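Branched-chain-amino-acid aminotransferase (Pseudomonas sp. UW4, PDB 6JIF) catalyses pyridoxal-phosphate-dependent transfer of the amino group between branched-chain amino acids and 2-oxo acids. Local coordinates at residues T236-V241 against D292-F297; S271-A276 against V284-V289; K125-A130 against F167-I172. One frame throughout, in Å; residues are numbered along the deposited sequence.

Along the chain, both segments of interaction 3 precede the rest, and those of interaction 2 fall between the two of interaction 1. Interactions 1 and 2 share the large mixed sheet, with centres about 14 Å apart. They touch directly where V289 O takes a probable hydrogen bond from I238 N at 2.9 Å. Interaction 3 belongs to the separate antiparallel sheet, on the opposite side of the chain's centre, about 38 Å from interaction 1 and about 31 Å from interaction 2, centre to centre. The contacts therefore fall on both sheets, and of the three, interaction 1 touches the pyridoxal phosphate, through E240 on a strand of the mixed sheet.

Interaction 1. Residues T236-V241 against D292-F297; sequences TKIEEV and DKLSDF. With PLP (pyridoxal-5'-phosphate), chain D.
The first torsions of I238 (chi1 -65°) and L294 (chi1 -63°) set CG1 and CG anti to their carbonyl carbons, beside the backbone N, and the extended arms beyond bring CD1 of I238 to CD2 of L294 at 4.0 Å. The side chains cross at about a right angle and touch methyl to methyl; the 95 Å² buried between the segments shows how slight the contact is. At the exposed end, T236 O and D292 OD1 stand 4.2 Å apart without a hydrogen bond. L294 lies in a short 3-10 segment, evidenced by the i-to-i+3 bonds D296 N to K293 O (3.0 Å) and F297 N to L294 O (3.1 Å). F246, I228 and L230 also pack on I238, while H322 packs on L294, so the apolar pair joins strand 238-241 to the loop before strand 297-304.

Farther along the strand, E239 and E240 both face Y229 in a classic beta bulge. The chain of E240 bends at chi2 (-82°) and carries its carboxylate to the pyridine, OE1 lying 2.8 Å from N1 of the cofactor. Its other oxygen, OE2, is hydrogen-bonded to L264 N and has a long, weak ion pair with R194. With an alanine in place of this glutamate, the pyridine N1 would probably lose its carboxylate mate and L264 N this acceptor. The I238-L294 touch is slight and apolar, while the far end of the same strand carries the polar site: the carboxylate opposite N1 is consistent with stabilising a protonated pyridinium, as in other class IV aminotransferases.

Interaction 2. Residues S271-A276 against V284-V289; sequences SLIELA and VVEGDV
The hydroxyl OG of S271 is gripped by two groups, I267 O one turn earlier and NH1 of R95, in the same helix that turns I273 and A276 onto V284. R95 NH1 also forms a salt bridge with E274, so one guanidinium nitrogen serves two positions on the helix side that does not meet the strand.

The contact itself has no hydrogen bond and buries 163 Å². I273 contributes most on the helix: its CG2 lies 4.0 Å from CG1 of V284, its CG1 is equally near that same methyl, and the two side chains cross at about a right angle. V284 uses both branches. With CG1 anti to the backbone N (chi1 169°), that methyl fits against the isoleucine, while CG2 turns to A276 CB at 4.0 Å and also meets the backbone I273 O at the same distance. A276, one turn on from I273, meets V284 through its single methyl.

E286, its chain extended beyond CG, slants across I273, whose CD1 lies 3.9 Å from E286 CD. A methyl against a carboxylate carbon is van der Waals packing alone, here on the exposed residue of the contact.

The axes of helix 271-276 and strand 284-287 make 145° between their N-to-C directions, roughly antiparallel but clearly skewed, with a closest approach of 9.7 Å. They form the second half of the beta-alpha-beta unit made by strand 255-258, helix 267-278 and strand 284-287, whose two strands are parallel neighbours. F255 and T257 of the first strand also pack on I273, and L341 of helix 332-346 packs on L272 and L275.

Interaction 3. Residues K125-A130 against F167-I172; sequences KAVVRA and FSIFCI
The flat groups of these segments lie away from the contact of V127 with C171 and I169. The guanidinium of R129 has its own helix on one face: K125 O stands 3.7 Å above the plane and A126 CA 3.5 Å above it, both offset toward the rim. The ring of F170, whose CB points away from the helix, makes an edge-to-face stack with Y35. Neither group reaches across, so the meeting of the segments rests on aliphatic and sulfur atoms, with one carbonyl oxygen.

V127 carries the helix side and divides its two methyls between two residues of the strand. CG1, anti to the backbone N (chi1 170°), touches C171 at both SG and CB, each 4.0 Å away. CG2, anti to the carbonyl carbon, approaches I169, 3.8 Å from its O and 4.1 Å from its CB. The isoleucine side chain therefore meets the valine at its branch point, not at the end of its chain. On C171 the first torsion (chi1 69°) places SG between the backbone N and the carbonyl carbon, where the sulfur flanks CG1. The register agrees, the nearest CA pair being V127 and F170, with the residues on either side of F170 supplying the touching side chains.

L56 of strand 50-57 and Y42 of strand 41-47 also pack on V127, so helix 117-130 lies over one face of the antiparallel sheet. On the other face, F170 packs on E66 of the second subunit.

The 151 Å² interface has no hydrogen bond across it, and all three touching residues are buried. I169 O meets a methyl here while the I169 backbone is hydrogen-bonded with Y42. C171 meets V127 CG1 through CB and SG as an apolar contact, so van der Waals fit and exclusion of water probably hold helix to sheet.

Interaction 1. Residues T236-V241 against D292-F297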
loop_
_atom_site.group_PDB
_atom_site.type_symbol
_atom_site.label_atom_id
_atom_site.label_comp_id
_atom_site.label_asym_id
_atom_site.label_seq_id
_atom_site.Cartn_x
_atom_site.Cartn_y
_atom_site.Cartn_z
ATOM N N THR B 236 -18.553 -5.092 12.878
ATOM C CA THR B 236 -19.592 -4.655 13.807
ATOM C C THR B 236 -19.377 -3.263 14.386
ATOM O O THR B 236 -20.294 -2.751 15.041
ATOM C CB THR B 236 -19.738 -5.661 14.963
ATOM O OG1 THR B 236 -18.511 -5.775 15.692
ATOM C CG2 THR B 236 -20.199 -7.002 14.406
ATOM N N LYS B 237 -18.212 -2.651 14.174
ATOM C CA LYS B 237 -17.841 -1.399 14.846
ATOM C C LYS B 237 -17.286 -0.399 13.841
ATOM O O LYS B 237 -16.508 -0.767 12.967
ATOM C CB LYS B 237 -16.778 -1.692 15.954
ATOM C CG LYS B 237 -17.319 -2.463 17.137
ATOM C CD LYS B 237 -16.186 -3.067 18.023
ATOM C CE LYS B 237 -15.426 -4.139 17.279
ATOM N NZ LYS B 237 -14.579 -5.042 18.175
ATOM N N ILE B 238 -17.679 0.873 13.954
ATOM C CA ILE B 238 -17.138 1.901 13.060
ATOM C C ILE B 238 -15.671 2.152 13.357
ATOM O O ILE B 238 -15.267 2.274 14.516
ATOM C CB ILE B 238 -17.933 3.205 13.235
ATOM C CG1 ILE B 238 -19.364 2.964 12.764
ATOM C CG2 ILE B 238 -17.289 4.391 12.454
ATOM C CD1 ILE B 238 -20.315 4.135 13.031
ATOM N N GLU B 239 -14.871 2.268 12.305
ATOM C CA GLU B 239 -13.462 2.631 12.432
ATOM C C GLU B 239 -13.109 3.949 11.767
ATOM O O GLU B 239 -12.454 4.777 12.396
ATOM C CB GLU B 239 -12.593 1.528 11.869
ATOM C CG GLU B 239 -12.735 0.244 12.649
ATOM C CD GLU B 239 -11.377 -0.409 12.927
ATOM O OE1 GLU B 239 -10.450 -0.213 12.097
ATOM O OE2 GLU B 239 -11.261 -1.100 13.982
ATOM N N GLU B 240 -13.525 4.177 10.509
ATOM C CA GLU B 240 -13.085 5.374 9.797
ATOM C C GLU B 240 -14.171 5.832 8.847
ATOM O O GLU B 240 -14.916 5.023 8.295
ATOM C CB GLU B 240 -11.811 5.183 8.942
ATOM C CG GLU B 240 -10.577 4.724 9.698
ATOM C CD GLU B 240 -9.858 5.863 10.373
ATOM O OE1 GLU B 240 -10.364 7.019 10.331
ATOM O OE2 GLU B 240 -8.770 5.611 10.917
ATOM N N VAL B 241 -14.185 7.142 8.585
ATOM C CA VAL B 241 -15.162 7.727 7.641
ATOM C C VAL B 241 -14.331 8.222 6.472
ATOM O O VAL B 241 -13.700 9.287 6.576
ATOM C CB VAL B 241 -15.967 8.859 8.285
ATOM C CG1 VAL B 241 -16.989 9.507 7.284
ATOM C CG2 VAL B 241 -16.678 8.378 9.547
ATOM N N ASP B 292 -24.784 -1.240 14.930
ATOM C CA ASP B 292 -26.182 -1.516 15.246
ATOM C C ASP B 292 -26.722 -0.575 16.344
ATOM O O ASP B 292 -27.893 -0.690 16.723
ATOM C CB ASP B 292 -26.366 -2.987 15.668
ATOM C CG ASP B 292 -25.428 -3.414 16.856
ATOM O OD1 ASP B 292 -24.156 -3.443 16.652
ATOM O OD2 ASP B 292 -25.972 -3.770 17.960
ATOM N N LYS B 293 -25.957 0.403 16.787
ATOM C CA LYS B 293 -26.400 1.328 17.841
ATOM C C LYS B 293 -26.240 2.777 17.437
ATOM O O LYS B 293 -25.887 3.618 18.275
ATOM C CB LYS B 293 -25.660 1.038 19.159
ATOM C CG LYS B 293 -25.981 -0.369 19.739
ATOM C CD LYS B 293 -27.426 -0.554 20.106
ATOM C CE LYS B 293 -27.915 0.334 21.220
ATOM N NZ LYS B 293 -27.230 0.082 22.493
ATOM N N LEU B 294 -26.504 3.120 16.147
ATOM C CA LEU B 294 -26.353 4.522 15.748
ATOM C C LEU B 294 -27.300 5.430 16.516
ATOM O O LEU B 294 -27.019 6.618 16.670
ATOM C CB LEU B 294 -26.603 4.691 14.242
ATOM C CG LEU B 294 -25.558 3.923 13.426
ATOM C CD1 LEU B 294 -25.740 4.272 11.956
ATOM C CD2 LEU B 294 -24.217 4.334 13.860
ATOM N N SER B 295 -28.401 4.881 17.020
ATOM C CA SER B 295 -29.322 5.671 17.813
ATOM C C SER B 295 -28.705 6.233 19.093
ATOM O O SER B 295 -29.308 7.124 19.709
ATOM C CB SER B 295 -30.531 4.820 18.113
ATOM O OG SER B 295 -31.337 4.828 16.943
ATOM N N ASP B 296 -27.507 5.776 19.488
ATOM C CA ASP B 296 -26.808 6.381 20.621
ATOM C C ASP B 296 -26.478 7.862 20.424
ATOM O O ASP B 296 -26.231 8.552 21.424
ATOM C CB ASP B 296 -25.437 5.733 20.851
ATOM C CG ASP B 296 -25.503 4.286 21.311
ATOM O OD1 ASP B 296 -26.598 3.760 21.595
ATOM O OD2 ASP B 296 -24.402 3.691 21.368
ATOM N N PHE B 297 -26.384 8.354 19.184
ATOM C CA PHE B 297 -25.810 9.676 18.910
ATOM C C PHE B 297 -26.895 10.627 18.449
ATOM O O PHE B 297 -27.698 10.261 17.593
ATOM C CB PHE B 297 -24.723 9.552 17.839
ATOM C CG PHE B 297 -23.643 8.602 18.245
ATOM C CD1 PHE B 297 -22.918 8.834 19.403
ATOM C CD2 PHE B 297 -23.417 7.433 17.514
ATOM C CE1 PHE B 297 -21.939 7.945 19.841
ATOM C CE2 PHE B 297 -22.429 6.532 17.916
ATOM C CZ PHE B 297 -21.697 6.788 19.107
HETATM N N1 PLP D . -8.405 8.720 9.226
HETATM C C2 PLP D . -7.607 8.256 8.223
HETATM C C2A PLP D . -7.885 6.873 7.725
HETATM C C3 PLP D . -6.548 9.026 7.741
HETATM O O3 PLP D . -5.725 8.516 6.771
HETATM C C4 PLP D . -6.331 10.327 8.264
HETATM C C4A PLP D . -5.083 11.119 7.919
HETATM C C5 PLP D . -7.202 10.763 9.282
HETATM C C6 PLP D . -8.193 9.949 9.742
HETATM C C5A PLP D . -7.169 12.127 9.897
HETATM O O4P PLP D . -5.922 12.417 10.405
HETATM P P PLP D . -5.556 13.943 10.694
HETATM O O1P PLP D . -6.596 14.552 11.603
HETATM O O2P PLP D . -4.209 13.806 11.421
HETATM O O3P PLP D . -5.480 14.756 9.405
#

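Interaction 2. Residues S271-A276 against V284-V289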
loop_
_atom_site.group_PDB
_atom_site.type_symbol
_atom_site.label_atom_id
_atom_site.label_comp_id
_atom_site.label_asym_id
_atom_site.label_seq_id
_atom_site.Cartn_x
_atom_site.Cartn_y
_atom_site.Cartn_z
ATOM N N SER B 271 -6.923 16.842 18.772
ATOM C CA SER B 271 -7.180 18.232 19.094
ATOM C C SER B 271 -8.594 18.423 19.610
ATOM O O SER B 271 -8.824 19.179 20.561
ATOM C CB SER B 271 -6.904 19.090 17.853
ATOM O OG SER B 271 -5.504 19.037 17.514
ATOM N N LEU B 272 -9.578 17.809 18.939
ATOM C CA LEU B 272 -10.964 17.904 19.405
ATOM C C LEU B 272 -11.124 17.250 20.772
ATOM O O LEU B 272 -11.857 17.759 21.625
ATOM C CB LEU B 272 -11.903 17.253 18.368
ATOM C CG LEU B 272 -12.003 17.993 17.027
ATOM C CD1 LEU B 272 -12.868 17.257 16.012
ATOM C CD2 LEU B 272 -12.602 19.402 17.294
ATOM N N ILE B 273 -10.456 16.114 21.013
ATOM C CA ILE B 273 -10.543 15.480 22.333
ATOM C C ILE B 273 -10.025 16.427 23.400
ATOM O O ILE B 273 -10.652 16.607 24.454
ATOM C CB ILE B 273 -9.813 14.120 22.347
ATOM C CG1 ILE B 273 -10.628 13.083 21.558
ATOM C CG2 ILE B 273 -9.563 13.619 23.788
ATOM C CD1 ILE B 273 -9.885 11.792 21.225
ATOM N N GLU B 274 -8.872 17.063 23.133
ATOM C CA GLU B 274 -8.272 17.963 24.116
ATOM C C GLU B 274 -9.116 19.220 24.306
ATOM O O GLU B 274 -9.290 19.689 25.435
ATOM C CB GLU B 274 -6.828 18.286 23.701
ATOM C CG GLU B 274 -5.943 17.028 24.025
ATOM C CD GLU B 274 -4.514 16.922 23.440
ATOM O OE1 GLU B 274 -4.198 17.448 22.356
ATOM O OE2 GLU B 274 -3.707 16.189 24.082
ATOM N N LEU B 275 -9.683 19.775 23.226
ATOM C CA LEU B 275 -10.497 20.977 23.397
ATOM C C LEU B 275 -11.801 20.637 24.096
ATOM O O LEU B 275 -12.265 21.392 24.938
ATOM C CB LEU B 275 -10.778 21.661 22.060
ATOM C CG LEU B 275 -9.543 22.297 21.413
ATOM C CD1 LEU B 275 -9.902 22.637 19.964
ATOM C CD2 LEU B 275 -9.057 23.546 22.187
ATOM N N ALA B 276 -12.397 19.487 23.755
ATOM C CA ALA B 276 -13.603 19.041 24.429
ATOM C C ALA B 276 -13.365 18.932 25.924
ATOM O O ALA B 276 -14.174 19.400 26.721
ATOM C CB ALA B 276 -14.040 17.661 23.857
ATOM N N VAL B 284 -15.222 12.768 27.182
ATOM C CA VAL B 284 -14.787 12.032 25.998
ATOM C C VAL B 284 -14.793 10.553 26.307
ATOM O O VAL B 284 -14.390 10.150 27.400
ATOM C CB VAL B 284 -13.386 12.492 25.550
ATOM C CG1 VAL B 284 -12.851 11.512 24.465
ATOM C CG2 VAL B 284 -13.522 13.845 24.977
ATOM N N VAL B 285 -15.296 9.755 25.368
ATOM C CA VAL B 285 -15.183 8.295 25.398
ATOM C C VAL B 285 -14.441 7.823 24.151
ATOM O O VAL B 285 -14.862 8.110 23.026
ATOM C CB VAL B 285 -16.566 7.629 25.462
ATOM C CG1 VAL B 285 -16.382 6.135 25.479
ATOM C CG2 VAL B 285 -17.378 8.131 26.676
ATOM N N GLU B 286 -13.354 7.069 24.347
ATOM C CA GLU B 286 -12.665 6.382 23.264
ATOM C C GLU B 286 -12.930 4.893 23.408
ATOM O O GLU B 286 -12.494 4.269 24.375
ATOM C CB GLU B 286 -11.178 6.681 23.274
ATOM C CG GLU B 286 -10.875 8.140 23.075
ATOM C CD GLU B 286 -9.381 8.359 23.084
ATOM O OE1 GLU B 286 -8.693 7.713 22.245
ATOM O OE2 GLU B 286 -8.898 9.123 23.945
ATOM N N GLY B 287 -13.694 4.329 22.489
ATOM C CA GLY B 287 -14.062 2.942 22.720
ATOM C C GLY B 287 -14.721 2.282 21.519
ATOM O O GLY B 287 -14.404 2.637 20.386
ATOM N N ASP B 288 -15.632 1.345 21.740
ATOM C CA ASP B 288 -16.278 0.603 20.649
ATOM C C ASP B 288 -17.546 1.343 20.248
ATOM O O ASP B 288 -18.405 1.624 21.095
ATOM C CB ASP B 288 -16.646 -0.809 21.081
ATOM C CG ASP B 288 -15.443 -1.710 21.264
ATOM O OD1 ASP B 288 -14.373 -1.410 20.681
ATOM O OD2 ASP B 288 -15.595 -2.756 21.953
ATOM N N VAL B 289 -17.663 1.646 18.963
ATOM C CA VAL B 289 -18.810 2.345 18.388
ATOM C C VAL B 289 -19.547 1.316 17.520
ATOM O O VAL B 289 -19.172 1.048 16.375
ATOM C CB VAL B 289 -18.368 3.582 17.592
ATOM C CG1 VAL B 289 -19.580 4.292 16.953
ATOM C CG2 VAL B 289 -17.614 4.687 18.520
#

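Interaction 3. Residues K125-A130 against F167-I172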
loop_
_atom_site.group_PDB
_atom_site.type_symbol
_atom_site.label_atom_id
_atom_site.label_comp_id
_atom_site.label_asym_id
_atom_site.label_seq_id
_atom_site.Cartn_x
_atom_site.Cartn_y
_atom_site.Cartn_z
ATOM N N LYS B 125 8.695 24.838 8.519
ATOM C CA LYS B 125 8.752 26.297 8.634
ATOM C C LYS B 125 9.459 26.924 7.440
ATOM O O LYS B 125 9.006 27.939 6.911
ATOM C CB LYS B 125 9.442 26.719 9.939
ATOM C CG LYS B 125 8.646 26.382 11.191
ATOM C CD LYS B 125 9.386 26.767 12.433
ATOM C CE LYS B 125 9.298 28.259 12.691
ATOM N NZ LYS B 125 10.199 28.494 13.825
ATOM N N ALA B 126 10.533 26.303 6.962
ATOM C CA ALA B 126 11.232 26.843 5.798
ATOM C C ALA B 126 10.344 26.807 4.560
ATOM O O ALA B 126 10.355 27.742 3.764
ATOM C CB ALA B 126 12.528 26.054 5.551
ATOM N N VAL B 127 9.557 25.735 4.394
ATOM C CA VAL B 127 8.626 25.693 3.252
ATOM C C VAL B 127 7.560 26.790 3.354
ATOM O O VAL B 127 7.242 27.482 2.360
ATOM C CB VAL B 127 8.000 24.293 3.156
ATOM C CG1 VAL B 127 6.833 24.278 2.146
ATOM C CG2 VAL B 127 9.051 23.295 2.738
ATOM N N VAL B 128 7.000 26.993 4.558
ATOM C CA VAL B 128 6.053 28.095 4.717
ATOM C C VAL B 128 6.735 29.434 4.382
ATOM O O VAL B 128 6.217 30.258 3.600
ATOM C CB VAL B 128 5.436 28.081 6.131
ATOM C CG1 VAL B 128 4.400 29.191 6.298
ATOM C CG2 VAL B 128 4.689 26.786 6.362
ATOM N N ARG B 129 7.941 29.663 4.928
ATOM C CA ARG B 129 8.590 30.946 4.671
ATOM C C ARG B 129 8.826 31.180 3.185
ATOM O O ARG B 129 8.744 32.318 2.705
ATOM C CB ARG B 129 9.927 31.043 5.429
ATOM C CG ARG B 129 9.778 31.234 6.898
ATOM C CD ARG B 129 11.131 31.662 7.490
ATOM N NE ARG B 129 12.224 30.735 7.160
ATOM C CZ ARG B 129 12.520 29.660 7.878
ATOM N NH1 ARG B 129 11.793 29.371 8.952
ATOM N NH2 ARG B 129 13.524 28.857 7.509
ATOM N N ALA B 130 9.167 30.141 2.458
ATOM C CA ALA B 130 9.507 30.254 1.040
ATOM C C ALA B 130 8.300 30.434 0.157
ATOM O O ALA B 130 8.451 30.748 -1.041
ATOM C CB ALA B 130 10.247 28.999 0.575
ATOM N N PHE B 167 13.015 12.521 1.715
ATOM C CA PHE B 167 12.063 13.234 2.572
ATOM C C PHE B 167 11.778 14.563 1.870
ATOM O O PHE B 167 12.700 15.286 1.523
ATOM C CB PHE B 167 12.655 13.451 3.973
ATOM C CG PHE B 167 11.841 14.381 4.815
ATOM C CD1 PHE B 167 10.458 14.238 4.867
ATOM C CD2 PHE B 167 12.449 15.409 5.516
ATOM C CE1 PHE B 167 9.673 15.122 5.631
ATOM C CE2 PHE B 167 11.689 16.302 6.298
ATOM C CZ PHE B 167 10.327 16.163 6.376
ATOM N N SER B 168 10.527 14.815 1.526
ATOM C CA SER B 168 10.239 16.042 0.809
ATOM C C SER B 168 8.963 16.664 1.387
ATOM O O SER B 168 8.144 16.002 2.024
ATOM C CB SER B 168 10.140 15.737 -0.706
ATOM O OG SER B 168 9.779 16.843 -1.513
ATOM N N ILE B 169 8.820 17.963 1.205
ATOM C CA ILE B 169 7.606 18.648 1.649
ATOM C C ILE B 169 7.238 19.647 0.557
ATOM O O ILE B 169 8.011 20.568 0.271
ATOM C CB ILE B 169 7.751 19.395 3.001
ATOM C CG1 ILE B 169 8.476 18.533 4.054
ATOM C CG2 ILE B 169 6.383 19.991 3.493
ATOM C CD1 ILE B 169 8.885 19.297 5.273
ATOM N N PHE B 170 6.031 19.510 -0.001
ATOM C CA PHE B 170 5.531 20.593 -0.842
ATOM C C PHE B 170 4.299 21.200 -0.177
ATOM O O PHE B 170 3.778 20.675 0.803
ATOM C CB PHE B 170 5.249 20.130 -2.291
ATOM C CG PHE B 170 4.187 19.092 -2.444
ATOM C CD1 PHE B 170 2.843 19.464 -2.575
ATOM C CD2 PHE B 170 4.524 17.735 -2.575
ATOM C CE1 PHE B 170 1.837 18.517 -2.757
ATOM C CE2 PHE B 170 3.486 16.794 -2.743
ATOM C CZ PHE B 170 2.147 17.195 -2.824
ATOM N N CYS B 171 3.877 22.364 -0.664
ATOM C CA CYS B 171 2.699 23.021 -0.111
ATOM C C CYS B 171 1.764 23.445 -1.238
ATOM O O CYS B 171 2.143 23.526 -2.414
ATOM C CB CYS B 171 3.085 24.225 0.786
ATOM S SG CYS B 171 3.794 25.646 -0.038
ATOM N N ILE B 172 0.520 23.686 -0.863
ATOM C CA ILE B 172 -0.514 24.174 -1.806
ATOM C C ILE B 172 -1.467 25.086 -1.051
ATOM O O ILE B 172 -1.775 24.811 0.112
ATOM C CB ILE B 172 -1.318 23.025 -2.459
ATOM C CG1 ILE B 172 -1.903 22.088 -1.392
ATOM C CG2 ILE B 172 -0.475 22.234 -3.420
ATOM C CD1 ILE B 172 -2.980 21.229 -1.985
#